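Local coordinates for protein agmatinase (Burkholderia thailandensis, PDB 4DZ4) that probably hydrolyses agmatine to putrescine and urea with the help of two manganese ions, as a member of the arginase family, at residues T244-C249 with V288-P293; F254-G259 with S298-I303. One frame throughout, in Å; residues are numbered along the deposited sequence.

Interaction 1: T244-C249 with V288-P293; sequences TFDIDC and VVEVAP. With MN (manganese (II) ion), chain Q; MN (manganese (II) ion), chain P.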
ATOM      1  N   THR B 244      10.400 -25.738  13.698  1.00 10.80           N
ATOM      2  CA  THR B 244      10.507 -24.888  12.509  1.00 10.60           C
ATOM      3  C   THR B 244       9.141 -24.266  12.274  1.00 10.59           C
ATOM      4  O   THR B 244       8.146 -24.979  12.140  1.00 11.06           O
ATOM      5  CB  THR B 244      11.073 -25.658  11.282  1.00 10.82           C
ATOM      6  OG1 THR B 244      11.107 -24.797  10.137  1.00 11.00           O
ATOM      7  CG2 THR B 244      10.247 -26.926  10.947  1.00 11.19           C
ATOM      8  N   PHE B 245       9.092 -22.948  12.301  1.00 10.09           N
ATOM      9  CA  PHE B 245       7.820 -22.239  12.184  1.00 10.20           C
ATOM     10  C   PHE B 245       7.756 -21.456  10.882  1.00  9.97           C
ATOM     11  O   PHE B 245       8.403 -20.410  10.756  1.00  9.89           O
ATOM     12  CB  PHE B 245       7.601 -21.301  13.379  1.00 10.73           C
ATOM     13  CG  PHE B 245       6.162 -20.903  13.567  1.00 11.06           C
ATOM     14  CD1 PHE B 245       5.551 -20.044  12.658  1.00 11.30           C
ATOM     15  CD2 PHE B 245       5.407 -21.415  14.648  1.00 11.60           C
ATOM     16  CE1 PHE B 245       4.205 -19.684  12.786  1.00 11.11           C
ATOM     17  CE2 PHE B 245       4.075 -21.032  14.809  1.00 11.95           C
ATOM     18  CZ  PHE B 245       3.467 -20.167  13.876  1.00 11.93           C
ATOM     19  N   ASP B 246       6.968 -21.952   9.936  1.00 10.37           N
ATOM     20  CA  ASP B 246       6.716 -21.238   8.673  1.00 10.20           C
ATOM     21  C   ASP B 246       5.533 -20.312   8.969  1.00  9.80           C
ATOM     22  O   ASP B 246       4.478 -20.782   9.340  1.00  9.79           O
ATOM     23  CB  ASP B 246       6.437 -22.269   7.565  1.00 10.67           C
ATOM     24  CG  ASP B 246       6.091 -21.629   6.174  1.00 10.83           C
ATOM     25  OD1 ASP B 246       5.759 -20.430   6.111  1.00 10.79           O
ATOM     26  OD2 ASP B 246       6.133 -22.366   5.159  1.00 11.52           O
ATOM     27  N   ILE B 247       5.739 -18.998   8.868  1.00  9.04           N
ATOM     28  CA  ILE B 247       4.701 -18.015   9.184  1.00  9.43           C
ATOM     29  C   ILE B 247       3.388 -18.242   8.406  1.00  9.38           C
ATOM     30  O   ILE B 247       2.312 -17.854   8.882  1.00  9.29           O
ATOM     31  CB  ILE B 247       5.240 -16.572   9.038  1.00  9.26           C
ATOM     32  CG1 ILE B 247       4.478 -15.590   9.986  1.00  9.94           C
ATOM     33  CG2 ILE B 247       5.248 -16.133   7.552  1.00  9.07           C
ATOM     34  CD1 ILE B 247       4.558 -15.890  11.476  1.00 10.40           C
ATOM     35  N   ASP B 248       3.459 -18.926   7.262  1.00  9.09           N
ATOM     36  CA  ASP B 248       2.228 -19.243   6.504  1.00  9.70           C
ATOM     37  C   ASP B 248       1.353 -20.314   7.167  1.00  9.58           C
ATOM     38  O   ASP B 248       0.265 -20.625   6.680  1.00  9.84           O
ATOM     39  CB  ASP B 248       2.514 -19.525   5.010  1.00 10.59           C
ATOM     40  CG  ASP B 248       3.091 -20.939   4.721  1.00 11.85           C
ATOM     41  OD1 ASP B 248       3.711 -21.054   3.632  1.00 12.34           O
ATOM     42  OD2 ASP B 248       2.966 -21.894   5.525  1.00 12.55           O
ATOM     43  N   CYS B 249       1.825 -20.856   8.296  1.00  9.89           N
ATOM     44  CA  CYS B 249       0.935 -21.627   9.202  1.00  9.87           C
ATOM     45  C   CYS B 249      -0.289 -20.722   9.575  1.00  9.59           C
ATOM     46  O   CYS B 249      -1.435 -21.178   9.609  1.00  9.55           O
ATOM     47  CB  CYS B 249       1.704 -21.989  10.479  1.00 10.92           C
ATOM     48  SG  CYS B 249       0.686 -22.938  11.631  1.00 13.45           S
ATOM     49  N   VAL B 288      12.239 -19.480  12.314  1.00  9.45           N
ATOM     50  CA  VAL B 288      10.981 -18.847  11.960  1.00  9.22           C
ATOM     51  C   VAL B 288      11.205 -18.315  10.546  1.00  8.91           C
ATOM     52  O   VAL B 288      12.069 -17.461  10.341  1.00  8.83           O
ATOM     53  CB  VAL B 288      10.653 -17.698  12.930  1.00  9.70           C
ATOM     54  CG1 VAL B 288       9.304 -17.078  12.557  1.00  9.84           C
ATOM     55  CG2 VAL B 288      10.676 -18.204  14.381  1.00 10.41           C
ATOM     56  N   VAL B 289      10.441 -18.849   9.591  1.00  8.44           N
ATOM     57  CA  VAL B 289      10.764 -18.651   8.168  1.00  8.45           C
ATOM     58  C   VAL B 289       9.586 -18.093   7.368  1.00  8.54           C
ATOM     59  O   VAL B 289       8.442 -18.064   7.851  1.00  8.48           O
ATOM     60  CB  VAL B 289      11.189 -19.974   7.503  1.00  8.43           C
ATOM     61  CG1 VAL B 289      12.481 -20.483   8.187  1.00  8.95           C
ATOM     62  CG2 VAL B 289      10.076 -21.039   7.580  1.00  8.75           C
ATOM     63  N   GLU B 290       9.932 -17.639   6.155  1.00  8.28           N
ATOM     64  CA  GLU B 290       9.007 -17.292   5.053  1.00  8.51           C
ATOM     65  C   GLU B 290       8.339 -15.922   5.247  1.00  8.31           C
ATOM     66  O   GLU B 290       7.389 -15.604   4.527  1.00  8.88           O
ATOM     67  CB  GLU B 290       7.973 -18.401   4.792  1.00  9.02           C
ATOM     68  CG  GLU B 290       8.569 -19.731   4.270  1.00 10.05           C
ATOM     69  CD  GLU B 290       8.930 -19.733   2.771  1.00 10.98           C
ATOM     70  OE1 GLU B 290       8.725 -18.748   2.042  1.00 12.21           O
ATOM     71  OE2 GLU B 290       9.442 -20.753   2.303  1.00 11.28           O
ATOM     72  N   VAL B 291       8.834 -15.099   6.169  1.00  8.12           N
ATOM     73  CA  VAL B 291       8.335 -13.703   6.202  1.00  7.95           C
ATOM     74  C   VAL B 291       8.844 -12.966   4.934  1.00  8.13           C
ATOM     75  O   VAL B 291      10.054 -12.979   4.652  1.00  8.41           O
ATOM     76  CB  VAL B 291       8.786 -12.981   7.483  1.00  7.95           C
ATOM     77  CG1 VAL B 291       8.396 -11.502   7.403  1.00  7.85           C
ATOM     78  CG2 VAL B 291       8.149 -13.648   8.745  1.00  7.88           C
ATOM     79  N   ALA B 292       7.919 -12.361   4.173  1.00  8.50           N
ATOM     80  CA  ALA B 292       8.255 -11.657   2.928  1.00  8.94           C
ATOM     81  C   ALA B 292       7.704 -10.229   3.047  1.00  9.40           C
ATOM     82  O   ALA B 292       6.510  -9.999   2.816  1.00  9.35           O
ATOM     83  CB  ALA B 292       7.659 -12.406   1.726  1.00  8.65           C
ATOM     84  N   PRO B 293       8.541  -9.273   3.489  1.00  9.74           N
ATOM     85  CA  PRO B 293       7.993  -7.960   3.881  1.00  9.70           C
ATOM     86  C   PRO B 293       7.348  -7.167   2.721  1.00  9.43           C
ATOM     87  O   PRO B 293       6.475  -6.302   2.972  1.00  9.69           O
ATOM     88  CB  PRO B 293       9.208  -7.214   4.448  1.00 10.58           C
ATOM     89  CG  PRO B 293      10.402  -7.985   3.967  1.00 10.60           C
ATOM     90  CD  PRO B 293       9.953  -9.421   3.909  1.00 10.41           C
TER
HETATM   91 MN    MN Q 402       4.492 -23.069   3.943  1.00 13.04          MN
HETATM   92 MN    MN P 401       7.311 -24.549   4.456  0.78 14.69          MN
HETATM   93  O   HOH W   1       5.974 -24.233   3.077  1.00 13.72           O

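Interaction 2: F254-G259 with S298-I303; sequences FAPGTG and SEITAI. With EDO (1,2-ethanediol), chain V.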
ATOM      1  N   PHE B 254      -3.697 -12.940   9.245  1.00  8.55           N
ATOM      2  CA  PHE B 254      -2.719 -12.652  10.276  1.00  8.39           C
ATOM      3  C   PHE B 254      -1.318 -12.581   9.685  1.00  8.24           C
ATOM      4  O   PHE B 254      -0.448 -11.891  10.247  1.00  8.64           O
ATOM      5  CB  PHE B 254      -2.738 -13.764  11.335  1.00  8.90           C
ATOM      6  CG  PHE B 254      -4.069 -13.927  11.992  1.00  9.13           C
ATOM      7  CD1 PHE B 254      -4.396 -13.186  13.137  1.00  9.42           C
ATOM      8  CD2 PHE B 254      -5.008 -14.817  11.464  1.00  9.67           C
ATOM      9  CE1 PHE B 254      -5.645 -13.326  13.727  1.00  9.90           C
ATOM     10  CE2 PHE B 254      -6.267 -14.935  12.037  1.00  9.97           C
ATOM     11  CZ  PHE B 254      -6.581 -14.202  13.175  1.00 10.27           C
ATOM     12  N   ALA B 255      -1.098 -13.266   8.557  1.00  7.89           N
ATOM     13  CA  ALA B 255       0.254 -13.343   7.970  1.00  7.81           C
ATOM     14  C   ALA B 255       0.131 -13.136   6.443  1.00  7.58           C
ATOM     15  O   ALA B 255       0.353 -14.074   5.672  1.00  7.90           O
ATOM     16  CB  ALA B 255       0.900 -14.715   8.285  1.00  8.05           C
ATOM     17  N   PRO B 256      -0.215 -11.906   6.015  1.00  7.82           N
ATOM     18  CA  PRO B 256      -0.333 -11.665   4.556  1.00  7.76           C
ATOM     19  C   PRO B 256       1.035 -11.647   3.867  1.00  7.86           C
ATOM     20  O   PRO B 256       1.129 -11.878   2.643  1.00  8.03           O
ATOM     21  CB  PRO B 256      -0.982 -10.272   4.482  1.00  8.27           C
ATOM     22  CG  PRO B 256      -0.637  -9.591   5.801  1.00  7.93           C
ATOM     23  CD  PRO B 256      -0.719 -10.746   6.793  1.00  7.72           C
ATOM     24  N   GLY B 257       2.067 -11.349   4.651  1.00  7.95           N
ATOM     25  CA  GLY B 257       3.419 -11.157   4.133  1.00  8.75           C
ATOM     26  C   GLY B 257       4.158 -12.465   3.984  1.00  9.03           C
ATOM     27  O   GLY B 257       5.110 -12.720   4.694  1.00  8.99           O
ATOM     28  N   THR B 258       3.736 -13.277   3.023  1.00  9.29           N
ATOM     29  CA  THR B 258       4.370 -14.575   2.826  1.00  9.37           C
ATOM     30  C   THR B 258       4.238 -14.997   1.363  1.00  8.98           C
ATOM     31  O   THR B 258       3.373 -14.495   0.638  1.00  9.56           O
ATOM     32  CB  THR B 258       3.824 -15.609   3.852  1.00 10.29           C
ATOM     33  OG1 THR B 258       4.774 -16.690   3.995  1.00 11.52           O
ATOM     34  CG2 THR B 258       2.421 -16.128   3.439  1.00  9.92           C
ATOM     35  N   GLY B 259       5.119 -15.884   0.908  1.00  8.90           N
ATOM     36  CA  GLY B 259       5.187 -16.208  -0.523  1.00  9.15           C
ATOM     37  C   GLY B 259       4.118 -17.166  -1.030  1.00  9.06           C
ATOM     38  O   GLY B 259       3.808 -17.154  -2.219  1.00  8.81           O
ATOM     39  N   SER B 298       1.492  -3.292   7.254  1.00 10.23           N
ATOM     40  CA  SER B 298       1.733  -2.692   8.561  1.00 10.66           C
ATOM     41  C   SER B 298       2.513  -3.635   9.498  1.00 10.20           C
ATOM     42  O   SER B 298       2.266  -3.677  10.714  1.00 10.41           O
ATOM     43  CB  SER B 298       0.414  -2.245   9.202  1.00 10.78           C
ATOM     44  OG  SER B 298      -0.181  -1.264   8.366  1.00 11.84           O
ATOM     45  N   GLU B 299       3.428  -4.385   8.886  1.00  9.82           N
ATOM     46  CA  GLU B 299       4.338  -5.296   9.580  1.00  9.58           C
ATOM     47  C   GLU B 299       3.663  -6.398  10.372  1.00  9.16           C
ATOM     48  O   GLU B 299       4.335  -7.060  11.179  1.00  9.22           O
ATOM     49  CB  GLU B 299       5.268  -4.536  10.542  1.00 10.92           C
ATOM     50  CG  GLU B 299       6.088  -3.425   9.925  1.00 12.36           C
ATOM     51  CD  GLU B 299       6.977  -2.812  10.976  1.00 14.24           C
ATOM     52  OE1 GLU B 299       6.448  -2.198  11.946  1.00 15.54           O
ATOM     53  OE2 GLU B 299       8.203  -3.006  10.882  1.00 15.48           O
ATOM     54  N   ILE B 300       2.362  -6.610  10.179  1.00  8.73           N
ATOM     55  CA  ILE B 300       1.678  -7.561  11.078  1.00  8.96           C
ATOM     56  C   ILE B 300       2.268  -8.983  10.990  1.00  8.89           C
ATOM     57  O   ILE B 300       2.281  -9.725  11.996  1.00  9.55           O
ATOM     58  CB  ILE B 300       0.140  -7.535  10.943  1.00  8.85           C
ATOM     59  CG1 ILE B 300      -0.326  -8.218   9.624  1.00  8.96           C
ATOM     60  CG2 ILE B 300      -0.402  -6.098  11.173  1.00  9.23           C
ATOM     61  CD1 ILE B 300      -1.832  -8.411   9.519  1.00  9.53           C
ATOM     62  N   THR B 301       2.746  -9.365   9.806  1.00  8.65           N
ATOM     63  CA  THR B 301       3.328 -10.711   9.644  1.00  8.25           C
ATOM     64  C   THR B 301       4.632 -10.833  10.402  1.00  8.36           C
ATOM     65  O   THR B 301       4.860 -11.801  11.156  1.00  8.56           O
ATOM     66  CB  THR B 301       3.605 -11.046   8.181  1.00  8.00           C
ATOM     67  OG1 THR B 301       2.410 -10.804   7.411  1.00  7.83           O
ATOM     68  CG2 THR B 301       4.021 -12.529   8.031  1.00  7.80           C
ATOM     69  N   ALA B 302       5.476  -9.831  10.196  1.00  8.25           N
ATOM     70  CA  ALA B 302       6.760  -9.771  10.889  1.00  8.58           C
ATOM     71  C   ALA B 302       6.583  -9.676  12.414  1.00  9.10           C
ATOM     72  O   ALA B 302       7.392 -10.264  13.153  1.00  8.86           O
ATOM     73  CB  ALA B 302       7.603  -8.618  10.346  1.00  8.58           C
ATOM     74  N   ILE B 303       5.551  -8.942  12.861  1.00  8.77           N
ATOM     75  CA  ILE B 303       5.255  -8.813  14.282  1.00  8.97           C
ATOM     76  C   ILE B 303       4.897 -10.201  14.839  1.00  9.00           C
ATOM     77  O   ILE B 303       5.454 -10.622  15.867  1.00  8.78           O
ATOM     78  CB  ILE B 303       4.121  -7.788  14.530  1.00  9.12           C
ATOM     79  CG1 ILE B 303       4.668  -6.360  14.322  1.00  9.57           C
ATOM     80  CG2 ILE B 303       3.592  -7.961  15.964  1.00  9.41           C
ATOM     81  CD1 ILE B 303       3.585  -5.314  14.183  1.00 10.17           C
TER
HETATM   82  C1  EDO V 407       7.520   1.175  12.110  1.00 23.07           C
HETATM   83  O1  EDO V 407       6.322   0.453  11.820  1.00 20.39           O
HETATM   84  C2  EDO V 407       8.740   0.503  11.466  1.00 21.45           C
HETATM   85  O2  EDO V 407       9.100  -0.706  12.175  1.00 22.33           O
HETATM   86  O   HOH W   2      -0.182 -10.760  12.747  1.00  9.67           O

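Interaction 1: T244-C249 with V288-P293
F245 and D246 pair with V288 and V289 as neighbouring parallel strands. Two backbone hydrogen bonds join them. V289 N donates to F245 O at 2.8 Å. I247 N donates to V289 O at 3.0 Å, and this bond is nearly straight (177°).

The metal bonds come at the strand end: D246 closes strand 240-246 and D248 follows in a 3-10 segment, in a DxD arrangement. With CG anti to the backbone N (chi1 178°), D246 bridges both manganese ions through OD2, at 2.2 Å from the chain Q ion and 2.6 Å from the chain P ion. D248 grips the chain Q ion with both carboxylate oxygens, and water 1 also links the pair. D163 and H165 add ligands to the chain Q ion; H139, D163 and D167 add ligands to the other. D246 OD1 takes D248 N from above the carboxylate plane at 3.0 Å, an Asx turn that ties the two ligands together.

Packing fills the rest. V289 CG2 sits 3.5 Å from D246 CA. E290 CB lies 3.3 Å from D246 OD1, while E290 OE2 is hydrogen-bonded to H139 N and H179 ND1. I247 CG2 meets V291 CG2 at 4.0 Å.

Strand 240-246, helix 268-276 and strand 282-289 form a beta-alpha-beta unit of the parallel sheet, with strand 158-162 beyond 240-246. Helix 300-323 covers the face that carries F245 and V288, and helix 69-76 reaches V291.

Interaction 2: F254-G259 with S298-I303
The P256 ring meets I300 and T301 on different sides. T301 OG1 lies over one face, displaced toward the CD corner, 3.2 Å from P256 CD. I300 comes in at the ring edge, with I300 CD1 3.8 Å from P256 CD. T301 OG1 also stands above the A255-P256 peptide plane, near a proline nitrogen that has no hydrogen to give. F254 points away from the helix at CB, and its ring packs on S267 and on F254 of the third subunit. The E299 carboxylate faces a 1,2-ethanediol, probably from the crystallisation liquor. E299 OE1 accepts from its O1 at 2.7 Å, and E299 OE2 accepts from its O2.

T301 carries the contact. Its OG1 is anti to the carbonyl carbon, beside the backbone N (chi1 -52°). There it accepts a hydrogen bond from G257 N at 2.8 Å (154°). The same hydroxyl is also hydrogen-bonded to D296 OD1, so two partners grip it. G257 is the centre of an inverse gamma turn, closed by a weak bond from T258 N to P256 O. T301 CG2 packs on A255 CB at 3.8 Å. Water 2 completes the join by donating to F254 O at 2.8 Å and to I300 O at 2.8 Å.

The contact fastens the loop between strand 240-246 and helix 268-276 to the first turn of helix 300-323. E299 is the N-cap residue of that helix, and its OE1 forms a salt bridge with R63 of the second subunit. A302, which points away from the loop, packs on helix 69-76, and so does I303.

The two contacts adjoin, with centres about 9 Å apart, and their segments alternate along the chain. The loop 254-259 meets 288-293 at E290 and A292. Two probable hydrogen bonds tie them: A292 N to G257 O at 2.9 Å, and T258 OG1 to E290 O at 2.9 Å. I247 joins in by packing, with I247 O 3.5 Å from A255 CB. Interaction 1 holds manganese ligands itself. Interaction 2 lies one layer out: the A255 side chain is about 6 Å from that of D248 and about 10 Å from a manganese ion. Its residues F254, I300 and E299 also touch other subunits, so it lies between the metal site and the subunit interface.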